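Rusticyanin (Thiobacillus ferrooxidans, PDB 2CAL) carries electrons as a periplasmic blue copper protein, passing them from cytochrome c552 to the A-type oxidase in the iron respiratory chain. Local coordinates at residues D21-V25 with V55-K59; P49-F53 with M142-F148; N77-F82 with S111-K115. The protein carries 1 engineered substitution. All blocks are in the same frame, centred on the assembly; numbering follows the deposited sequence.

Interaction 1. Residues D21-V25 with V55-K59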
loop_
_atom_site.group_PDB
_atom_site.type_symbol
_atom_site.label_atom_id
_atom_site.label_comp_id
_atom_site.label_asym_id
_atom_site.label_seq_id
_atom_site.Cartn_x
_atom_site.Cartn_y
_atom_site.Cartn_z
ATOM N N ASP A 21 5.033 0.135 11.045
ATOM C CA ASP A 21 5.631 -0.688 9.999
ATOM C C ASP A 21 6.865 -1.379 10.591
ATOM O O ASP A 21 7.790 -0.744 11.086
ATOM C CB ASP A 21 5.951 0.164 8.794
ATOM C CG ASP A 21 6.502 -0.661 7.668
ATOM O OD1 ASP A 21 7.724 -0.986 7.662
ATOM O OD2 ASP A 21 5.703 -1.073 6.755
ATOM N N THR A 22 6.897 -2.710 10.462
ATOM C CA THR A 22 7.984 -3.499 11.072
ATOM C C THR A 22 9.139 -3.762 10.125
ATOM O O THR A 22 10.029 -4.602 10.433
ATOM C CB THR A 22 7.422 -4.765 11.726
ATOM O OG1 THR A 22 6.793 -5.611 10.704
ATOM C CG2 THR A 22 6.371 -4.528 12.791
ATOM N N GLY A 23 9.236 -3.084 8.990
ATOM C CA GLY A 23 10.334 -3.270 8.050
ATOM C C GLY A 23 11.619 -2.598 8.436
ATOM O O GLY A 23 11.629 -1.700 9.305
ATOM N N LYS A 24 12.722 -2.972 7.793
ATOM C CA LYS A 24 14.036 -2.412 7.934
ATOM C C LYS A 24 14.452 -1.892 6.573
ATOM O O LYS A 24 14.366 -2.628 5.597
ATOM C CB LYS A 24 15.032 -3.480 8.469
ATOM C CG LYS A 24 16.437 -2.958 8.739
ATOM C CD LYS A 24 17.353 -4.103 9.212
ATOM C CE LYS A 24 18.757 -3.596 9.461
ATOM N N VAL A 25 14.863 -0.633 6.479
ATOM C CA VAL A 25 15.193 0.055 5.261
ATOM C C VAL A 25 16.650 -0.014 4.892
ATOM O O VAL A 25 17.554 0.228 5.685
ATOM C CB VAL A 25 14.760 1.543 5.368
ATOM C CG1 VAL A 25 15.174 2.238 4.087
ATOM C CG2 VAL A 25 13.282 1.726 5.645
ATOM N N VAL A 55 5.872 3.821 2.270
ATOM C CA VAL A 55 5.958 2.719 3.224
ATOM C C VAL A 55 7.267 2.943 3.989
ATOM O O VAL A 55 8.326 3.041 3.373
ATOM C CB VAL A 55 5.968 1.319 2.561
ATOM C CG1 VAL A 55 6.093 0.212 3.615
ATOM C CG2 VAL A 55 4.710 1.098 1.747
ATOM N N HIS A 56 7.158 3.024 5.304
ATOM C CA HIS A 56 8.339 3.230 6.170
ATOM C C HIS A 56 9.111 4.471 5.725
ATOM O O HIS A 56 10.331 4.534 5.695
ATOM C CB HIS A 56 9.254 1.972 6.212
ATOM C CG HIS A 56 9.951 1.836 7.551
ATOM N ND1 HIS A 56 9.587 0.857 8.420
ATOM C CD2 HIS A 56 10.881 2.577 8.151
ATOM C CE1 HIS A 56 10.319 0.978 9.543
ATOM N NE2 HIS A 56 11.124 2.012 9.389
ATOM N N ASP A 57 8.354 5.526 5.329
ATOM C CA ASP A 57 8.864 6.804 4.928
ATOM C C ASP A 57 9.628 6.803 3.610
ATOM O O ASP A 57 10.314 7.783 3.301
ATOM C CB ASP A 57 9.765 7.435 6.009
ATOM C CG ASP A 57 9.587 8.939 6.069
ATOM O OD1 ASP A 57 8.482 9.453 5.848
ATOM O OD2 ASP A 57 10.620 9.559 6.362
ATOM N N LYS A 58 9.489 5.739 2.821
ATOM C CA LYS A 58 10.129 5.621 1.511
ATOM C C LYS A 58 9.068 5.636 0.404
ATOM O O LYS A 58 7.955 5.162 0.600
ATOM C CB LYS A 58 10.944 4.331 1.384
ATOM C CG LYS A 58 12.062 4.178 2.438
ATOM C CD LYS A 58 13.086 5.321 2.322
ATOM C CE LYS A 58 13.858 5.297 1.019
ATOM N NZ LYS A 58 14.737 6.499 0.868
ATOM N N LYS A 59 9.410 6.173 -0.748
ATOM C CA LYS A 59 8.537 6.258 -1.925
ATOM C C LYS A 59 8.599 4.964 -2.726
ATOM O O LYS A 59 9.649 4.570 -3.250
ATOM C CB LYS A 59 8.937 7.445 -2.817
ATOM C CG LYS A 59 8.079 7.660 -4.052
ATOM C CD LYS A 59 8.620 8.678 -5.065
ATOM C CE LYS A 59 9.516 7.982 -6.074
ATOM N NZ LYS A 59 8.943 7.994 -7.454
#
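A beta hairpin of the cupredoxin beta sandwich, with a two-residue type I' loop, meets the start of strand 24-26 and the residues leading into it, at the margin of the two sheets. The turn runs from Val-55 to Lys-58 and is closed by both backbone bonds, Val-55 N to Lys-58 O and Lys-58 N to Val-55 O, each 3.0 Å. Its two central residues have the required positive phi values, 55° for His-56 and 69° for Asp-57.

The main polar link is a His-carboxylate hydrogen bond. His-56 ND1 donates to Asp-21 OD1 at 2.7 Å with an N-H...acceptor angle of 170°, and OD1 lies at the ring edge, near the imidazole plane. The same oxygen also accepts from Gly-23 N at 2.9 Å, which makes Asp-21 to Gly-23 an Asx turn. The other carboxylate oxygen of Asp-21 is hydrogen-bonded to Tyr-32 OH and Val-40 N, so this buried acid ties the hairpin to the neighbouring strand 36-43 as well. An ideal CB on Gly-23 would sit 3.0 Å from Asp-21 OD1, so the absence of a side chain suits this tight turn.

Apolar packing extends the contact. Val-25 CG2 lies 3.6 Å from His-56 CD2, and Val-25 CG1 is 4.0 Å from Lys-58 CG, so the aliphatic part of the lysine and the imidazole share one valine. Together the segments bury 288 Å².

Two close oxygen-carbon contacts complete the interface: Gly-23 O lies 3.0 Å from His-56 CE1, and Asp-21 OD2 rests 3.4 Å from Val-55 CG1.

Interaction 2. Residues P49-F53 with M142-F148. Engineered in segment 142-148: Met-142 (natural residue His). With CU1 (copper (I) ion), chain B.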
loop_
_atom_site.group_PDB
_atom_site.type_symbol
_atom_site.label_atom_id
_atom_site.label_comp_id
_atom_site.label_asym_id
_atom_site.label_seq_id
_atom_site.Cartn_x
_atom_site.Cartn_y
_atom_site.Cartn_z
ATOM N N PRO A 49 6.132 12.891 -3.575
ATOM C CA PRO A 49 5.718 12.999 -4.961
ATOM C C PRO A 49 4.361 12.373 -5.230
ATOM O O PRO A 49 3.987 11.271 -4.867
ATOM C CB PRO A 49 6.840 12.252 -5.714
ATOM C CG PRO A 49 8.027 12.291 -4.824
ATOM C CD PRO A 49 7.450 12.238 -3.440
ATOM N N PHE A 50 3.568 13.162 -5.972
ATOM C CA PHE A 50 2.294 12.694 -6.465
ATOM C C PHE A 50 2.461 12.054 -7.855
ATOM O O PHE A 50 3.036 12.701 -8.727
ATOM C CB PHE A 50 1.227 13.806 -6.640
ATOM C CG PHE A 50 -0.141 13.387 -7.149
ATOM C CD1 PHE A 50 -0.414 13.428 -8.523
ATOM C CD2 PHE A 50 -1.242 12.974 -6.400
ATOM C CE1 PHE A 50 -1.597 13.070 -9.110
ATOM C CE2 PHE A 50 -2.441 12.563 -6.984
ATOM C CZ PHE A 50 -2.644 12.611 -8.317
ATOM N N PRO A 51 1.850 10.910 -8.143
ATOM C CA PRO A 51 1.198 9.964 -7.255
ATOM C C PRO A 51 2.138 8.874 -6.803
ATOM O O PRO A 51 2.902 8.288 -7.573
ATOM C CB PRO A 51 0.068 9.386 -8.146
ATOM C CG PRO A 51 0.744 9.299 -9.481
ATOM C CD PRO A 51 1.696 10.454 -9.565
ATOM N N SER A 52 2.083 8.513 -5.528
ATOM C CA SER A 52 2.990 7.497 -4.965
ATOM C C SER A 52 2.408 6.938 -3.694
ATOM O O SER A 52 1.529 7.514 -3.034
ATOM C CB SER A 52 4.377 8.054 -4.686
ATOM O OG SER A 52 4.345 8.992 -3.574
ATOM N N PHE A 53 2.910 5.763 -3.304
ATOM C CA PHE A 53 2.727 5.176 -1.992
ATOM C C PHE A 53 3.991 5.390 -1.133
ATOM O O PHE A 53 5.096 5.265 -1.693
ATOM C CB PHE A 53 2.509 3.655 -2.080
ATOM C CG PHE A 53 1.257 3.214 -2.811
ATOM C CD1 PHE A 53 0.021 3.289 -2.185
ATOM C CD2 PHE A 53 1.335 2.709 -4.111
ATOM C CE1 PHE A 53 -1.121 2.800 -2.838
ATOM C CE2 PHE A 53 0.223 2.206 -4.752
ATOM C CZ PHE A 53 -1.002 2.256 -4.106
ATOM N N MET A 142 -3.239 6.681 -12.387
ATOM C CA MET A 142 -2.241 6.769 -11.339
ATOM C C MET A 142 -1.090 5.763 -11.472
ATOM O O MET A 142 0.072 6.126 -11.381
ATOM C CB MET A 142 -2.905 6.583 -9.981
ATOM C CG MET A 142 -3.914 7.669 -9.607
ATOM S SD MET A 142 -3.284 9.328 -9.418
ATOM C CE MET A 142 -3.629 10.082 -11.013
ATOM N N ALA A 143 -1.446 4.496 -11.724
ATOM C CA ALA A 143 -0.383 3.487 -11.935
ATOM C C ALA A 143 0.429 3.805 -13.170
ATOM O O ALA A 143 1.630 3.580 -13.167
ATOM C CB ALA A 143 -1.046 2.121 -11.997
ATOM N N ALA A 144 -0.180 4.324 -14.222
ATOM C CA ALA A 144 0.485 4.707 -15.451
ATOM C C ALA A 144 1.488 5.797 -15.236
ATOM O O ALA A 144 2.429 5.941 -15.994
ATOM C CB ALA A 144 -0.576 5.171 -16.465
ATOM N N THR A 145 1.299 6.590 -14.161
ATOM C CA THR A 145 2.198 7.693 -13.855
ATOM C C THR A 145 3.002 7.435 -12.586
ATOM O O THR A 145 3.571 8.360 -12.016
ATOM C CB THR A 145 1.455 9.041 -13.787
ATOM O OG1 THR A 145 0.387 9.016 -12.847
ATOM C CG2 THR A 145 0.798 9.349 -15.121
ATOM N N GLY A 146 3.072 6.159 -12.159
ATOM C CA GLY A 146 4.095 5.737 -11.205
ATOM C C GLY A 146 3.569 5.296 -9.867
ATOM O O GLY A 146 4.395 5.005 -8.979
ATOM N N MET A 147 2.253 5.217 -9.655
ATOM C CA MET A 147 1.743 4.851 -8.340
ATOM C C MET A 147 1.609 3.334 -8.158
ATOM O O MET A 147 0.550 2.697 -8.249
ATOM C CB MET A 147 0.408 5.533 -8.054
ATOM C CG MET A 147 0.026 5.437 -6.579
ATOM S SD MET A 147 -1.369 6.509 -6.132
ATOM C CE MET A 147 -1.448 6.206 -4.325
ATOM N N PHE A 148 2.796 2.736 -7.938
ATOM C CA PHE A 148 2.921 1.281 -7.760
ATOM C C PHE A 148 4.294 1.007 -7.170
ATOM O O PHE A 148 5.224 1.802 -7.358
ATOM C CB PHE A 148 2.726 0.491 -9.093
ATOM C CG PHE A 148 3.827 0.691 -10.110
ATOM C CD1 PHE A 148 3.697 1.730 -11.057
ATOM C CD2 PHE A 148 4.977 -0.076 -10.153
ATOM C CE1 PHE A 148 4.694 1.939 -11.970
ATOM C CE2 PHE A 148 5.967 0.122 -11.096
ATOM C CZ PHE A 148 5.822 1.150 -11.989
HETATM CU CU CU1 B . -3.849 6.371 -6.439
#
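This contact packs the loop before strand 53-55 against the copper-binding loop of the cupredoxin fold, which joins strands 131-136 and 148-153. No hydrogen bond crosses it, and the 389 Å² buried is mostly van der Waals packing, including two methionine sulfurs. Phe-50 is first to engage: its CZ lies 3.5 Å from SD of Met-142, an engineered residue (His in the natural protein), in an oblique Met-aromatic contact, with sulfur 4.5 Å from the ring centroid and 48° off its normal. Pro-51, preceded by a cis peptide bond, sits between several partners. Its CB is 3.6 Å from Met-142 SD and 3.9 Å from Met-147 CB, and its CG is 3.4 Å from Thr-145 OG1, a hydroxyl hydrogen-bonded to Gly-141 O. At Ser-52 the two backbones are nearest by CA, 4.5 Å to CA of Met-147; the serine side chain points away, but Ser-52 O reaches Met-147 CE at 3.5 Å. Phe-53 then presents a ring face to Met-147, with Met-147 CG 3.7 Å from Phe-53 CE2 and Met-147 CE 3.9 Å from the ring centroid, 17° off the normal, a CH-pi contact. Held between Pro-51 and this ring, Met-147 completes the copper site with His-84 and Cys-137: its SD lies 2.5 Å from CU.

Interaction 3. Residues N77-F82 with S111-K115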
loop_
_atom_site.group_PDB
_atom_site.type_symbol
_atom_site.label_atom_id
_atom_site.label_comp_id
_atom_site.label_asym_id
_atom_site.label_seq_id
_atom_site.Cartn_x
_atom_site.Cartn_y
_atom_site.Cartn_z
ATOM N N ASN A 77 -5.273 6.488 3.385
ATOM C CA ASN A 77 -5.282 7.480 2.311
ATOM C C ASN A 77 -5.183 8.890 2.887
ATOM O O ASN A 77 -6.183 9.416 3.403
ATOM C CB ASN A 77 -6.547 7.374 1.456
ATOM C CG ASN A 77 -6.644 8.411 0.383
ATOM O OD1 ASN A 77 -7.783 8.753 -0.087
ATOM N ND2 ASN A 77 -5.549 8.985 -0.025
ATOM N N THR A 78 -4.018 9.502 2.751
ATOM C CA THR A 78 -3.795 10.862 3.222
ATOM C C THR A 78 -3.911 11.921 2.128
ATOM O O THR A 78 -3.655 13.093 2.383
ATOM C CB THR A 78 -2.383 10.977 3.897
ATOM O OG1 THR A 78 -1.368 10.342 3.090
ATOM C CG2 THR A 78 -2.471 10.254 5.244
ATOM N N ASN A 79 -4.278 11.571 0.905
ATOM C CA ASN A 79 -4.216 12.526 -0.216
ATOM C C ASN A 79 -5.549 13.194 -0.461
ATOM O O ASN A 79 -6.497 12.598 -0.936
ATOM C CB ASN A 79 -3.725 11.774 -1.448
ATOM C CG ASN A 79 -3.300 12.671 -2.559
ATOM O OD1 ASN A 79 -2.874 13.845 -2.411
ATOM N ND2 ASN A 79 -3.443 12.189 -3.745
ATOM N N LYS A 80 -5.603 14.486 -0.068
ATOM C CA LYS A 80 -6.877 15.221 -0.193
ATOM C C LYS A 80 -7.357 15.279 -1.638
ATOM O O LYS A 80 -6.558 15.458 -2.548
ATOM C CB LYS A 80 -6.724 16.602 0.421
ATOM C CG LYS A 80 -6.522 16.545 1.954
ATOM C CD LYS A 80 -6.501 17.897 2.644
ATOM C CE LYS A 80 -6.380 17.833 4.162
ATOM N NZ LYS A 80 -5.928 19.137 4.772
ATOM N N GLY A 81 -8.660 15.031 -1.777
ATOM C CA GLY A 81 -9.303 15.023 -3.094
ATOM C C GLY A 81 -9.286 13.736 -3.875
ATOM O O GLY A 81 -9.888 13.717 -4.942
ATOM N N PHE A 82 -8.611 12.700 -3.344
ATOM C CA PHE A 82 -8.467 11.449 -4.080
ATOM C C PHE A 82 -8.974 10.260 -3.293
ATOM O O PHE A 82 -9.029 10.334 -2.042
ATOM C CB PHE A 82 -7.003 11.225 -4.475
ATOM C CG PHE A 82 -6.525 12.249 -5.485
ATOM C CD1 PHE A 82 -6.107 13.486 -5.078
ATOM C CD2 PHE A 82 -6.547 11.950 -6.806
ATOM C CE1 PHE A 82 -5.698 14.429 -5.997
ATOM C CE2 PHE A 82 -6.122 12.849 -7.782
ATOM C CZ PHE A 82 -5.726 14.094 -7.344
ATOM N N SER A 111 -10.627 4.050 -1.539
ATOM C CA SER A 111 -10.739 4.582 -0.173
ATOM C C SER A 111 -11.636 5.804 -0.097
ATOM O O SER A 111 -11.786 6.560 -1.084
ATOM C CB SER A 111 -9.340 4.990 0.308
ATOM O OG SER A 111 -8.744 5.990 -0.493
ATOM N N PRO A 112 -12.188 6.087 1.087
ATOM C CA PRO A 112 -12.844 7.380 1.304
ATOM C C PRO A 112 -11.846 8.499 1.033
ATOM O O PRO A 112 -10.648 8.444 1.370
ATOM C CB PRO A 112 -13.211 7.385 2.813
ATOM C CG PRO A 112 -13.170 5.934 3.255
ATOM C CD PRO A 112 -12.193 5.271 2.319
ATOM N N VAL A 113 -12.354 9.600 0.472
ATOM C CA VAL A 113 -11.540 10.802 0.311
ATOM C C VAL A 113 -11.377 11.431 1.686
ATOM O O VAL A 113 -12.316 11.370 2.522
ATOM C CB VAL A 113 -12.238 11.743 -0.681
ATOM C CG1 VAL A 113 -12.575 10.973 -1.981
ATOM C CG2 VAL A 113 -13.488 12.421 -0.162
ATOM N N PRO A 114 -10.258 12.067 1.987
ATOM C CA PRO A 114 -10.132 12.744 3.318
ATOM C C PRO A 114 -11.269 13.730 3.550
ATOM O O PRO A 114 -11.663 14.449 2.599
ATOM C CB PRO A 114 -8.783 13.402 3.233
ATOM C CG PRO A 114 -8.006 12.514 2.318
ATOM C CD PRO A 114 -8.996 12.133 1.244
ATOM N N LYS A 115 -11.819 13.790 4.735
ATOM C CA LYS A 115 -12.968 14.639 5.065
ATOM C C LYS A 115 -13.017 14.897 6.552
ATOM O O LYS A 115 -12.599 14.087 7.351
ATOM C CB LYS A 115 -14.269 13.949 4.656
ATOM C CG LYS A 115 -15.487 14.768 4.948
ATOM C CD LYS A 115 -16.734 13.942 4.700
ATOM C CE LYS A 115 -16.662 12.592 5.428
ATOM N NZ LYS A 115 -18.056 12.134 5.740
HETATM O O HOH W 1 -8.975 9.473 3.402
HETATM O O HOH W 2 -10.224 15.546 0.573
#
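Two irregular loops pack here through a proline ring and two bridging waters, where the chain leaves strand 70-77 and where it approaches strand 119-126. Pro-114 is the centre of the contact, with 88 Å² covered. Its CD is 3.3 Å from Asn-79 O and its CG 3.9 Å from Lys-80 CA, placing the ring against the type II turn from Asn-79 to Phe-82; Gly-81, with phi 87°, occupies the turn's third position. Water 1 donates to both Asn-77 O and Pro-112 O, each at 2.8 Å. Water 2 accepts from Gly-81 N at 2.9 Å and donates to Pro-114 O at 2.7 Å. Without water, Val-113 CA approaches Phe-82 O at 3.5 Å, a CA-H...O contact with 150° at hydrogen. Ser-111 OG bonds to the carbonyl oxygen of the copper ligand His-84, and Phe-82 meets that histidine's ring. The arrangement is consistent with the loops that border the copper site at one end of a cupredoxin beta sandwich, here next to His-84.

Interaction 2 contains the metal ligand Met-147 and joins the other two contacts. Its 49-53 segment packs on interaction 3 through Phe-50, whose CZ is 3.5 Å from Phe-82 CE2 and whose ring also packs against the side chain of Asn-79; the centres of the two contacts lie 15 Å apart. Phe-82 itself comes within about 6 Å of the copper ion, side chain to metal. Toward interaction 1, 17 Å away between centres, Lys-59 CD lies 3.7 Å from Pro-49 CG. Interaction 1 is more remote from the site, with the Val-55 side chain about 13 Å from copper. Interactions 1 and 3 do not touch: their nearest atoms are about 10 Å apart.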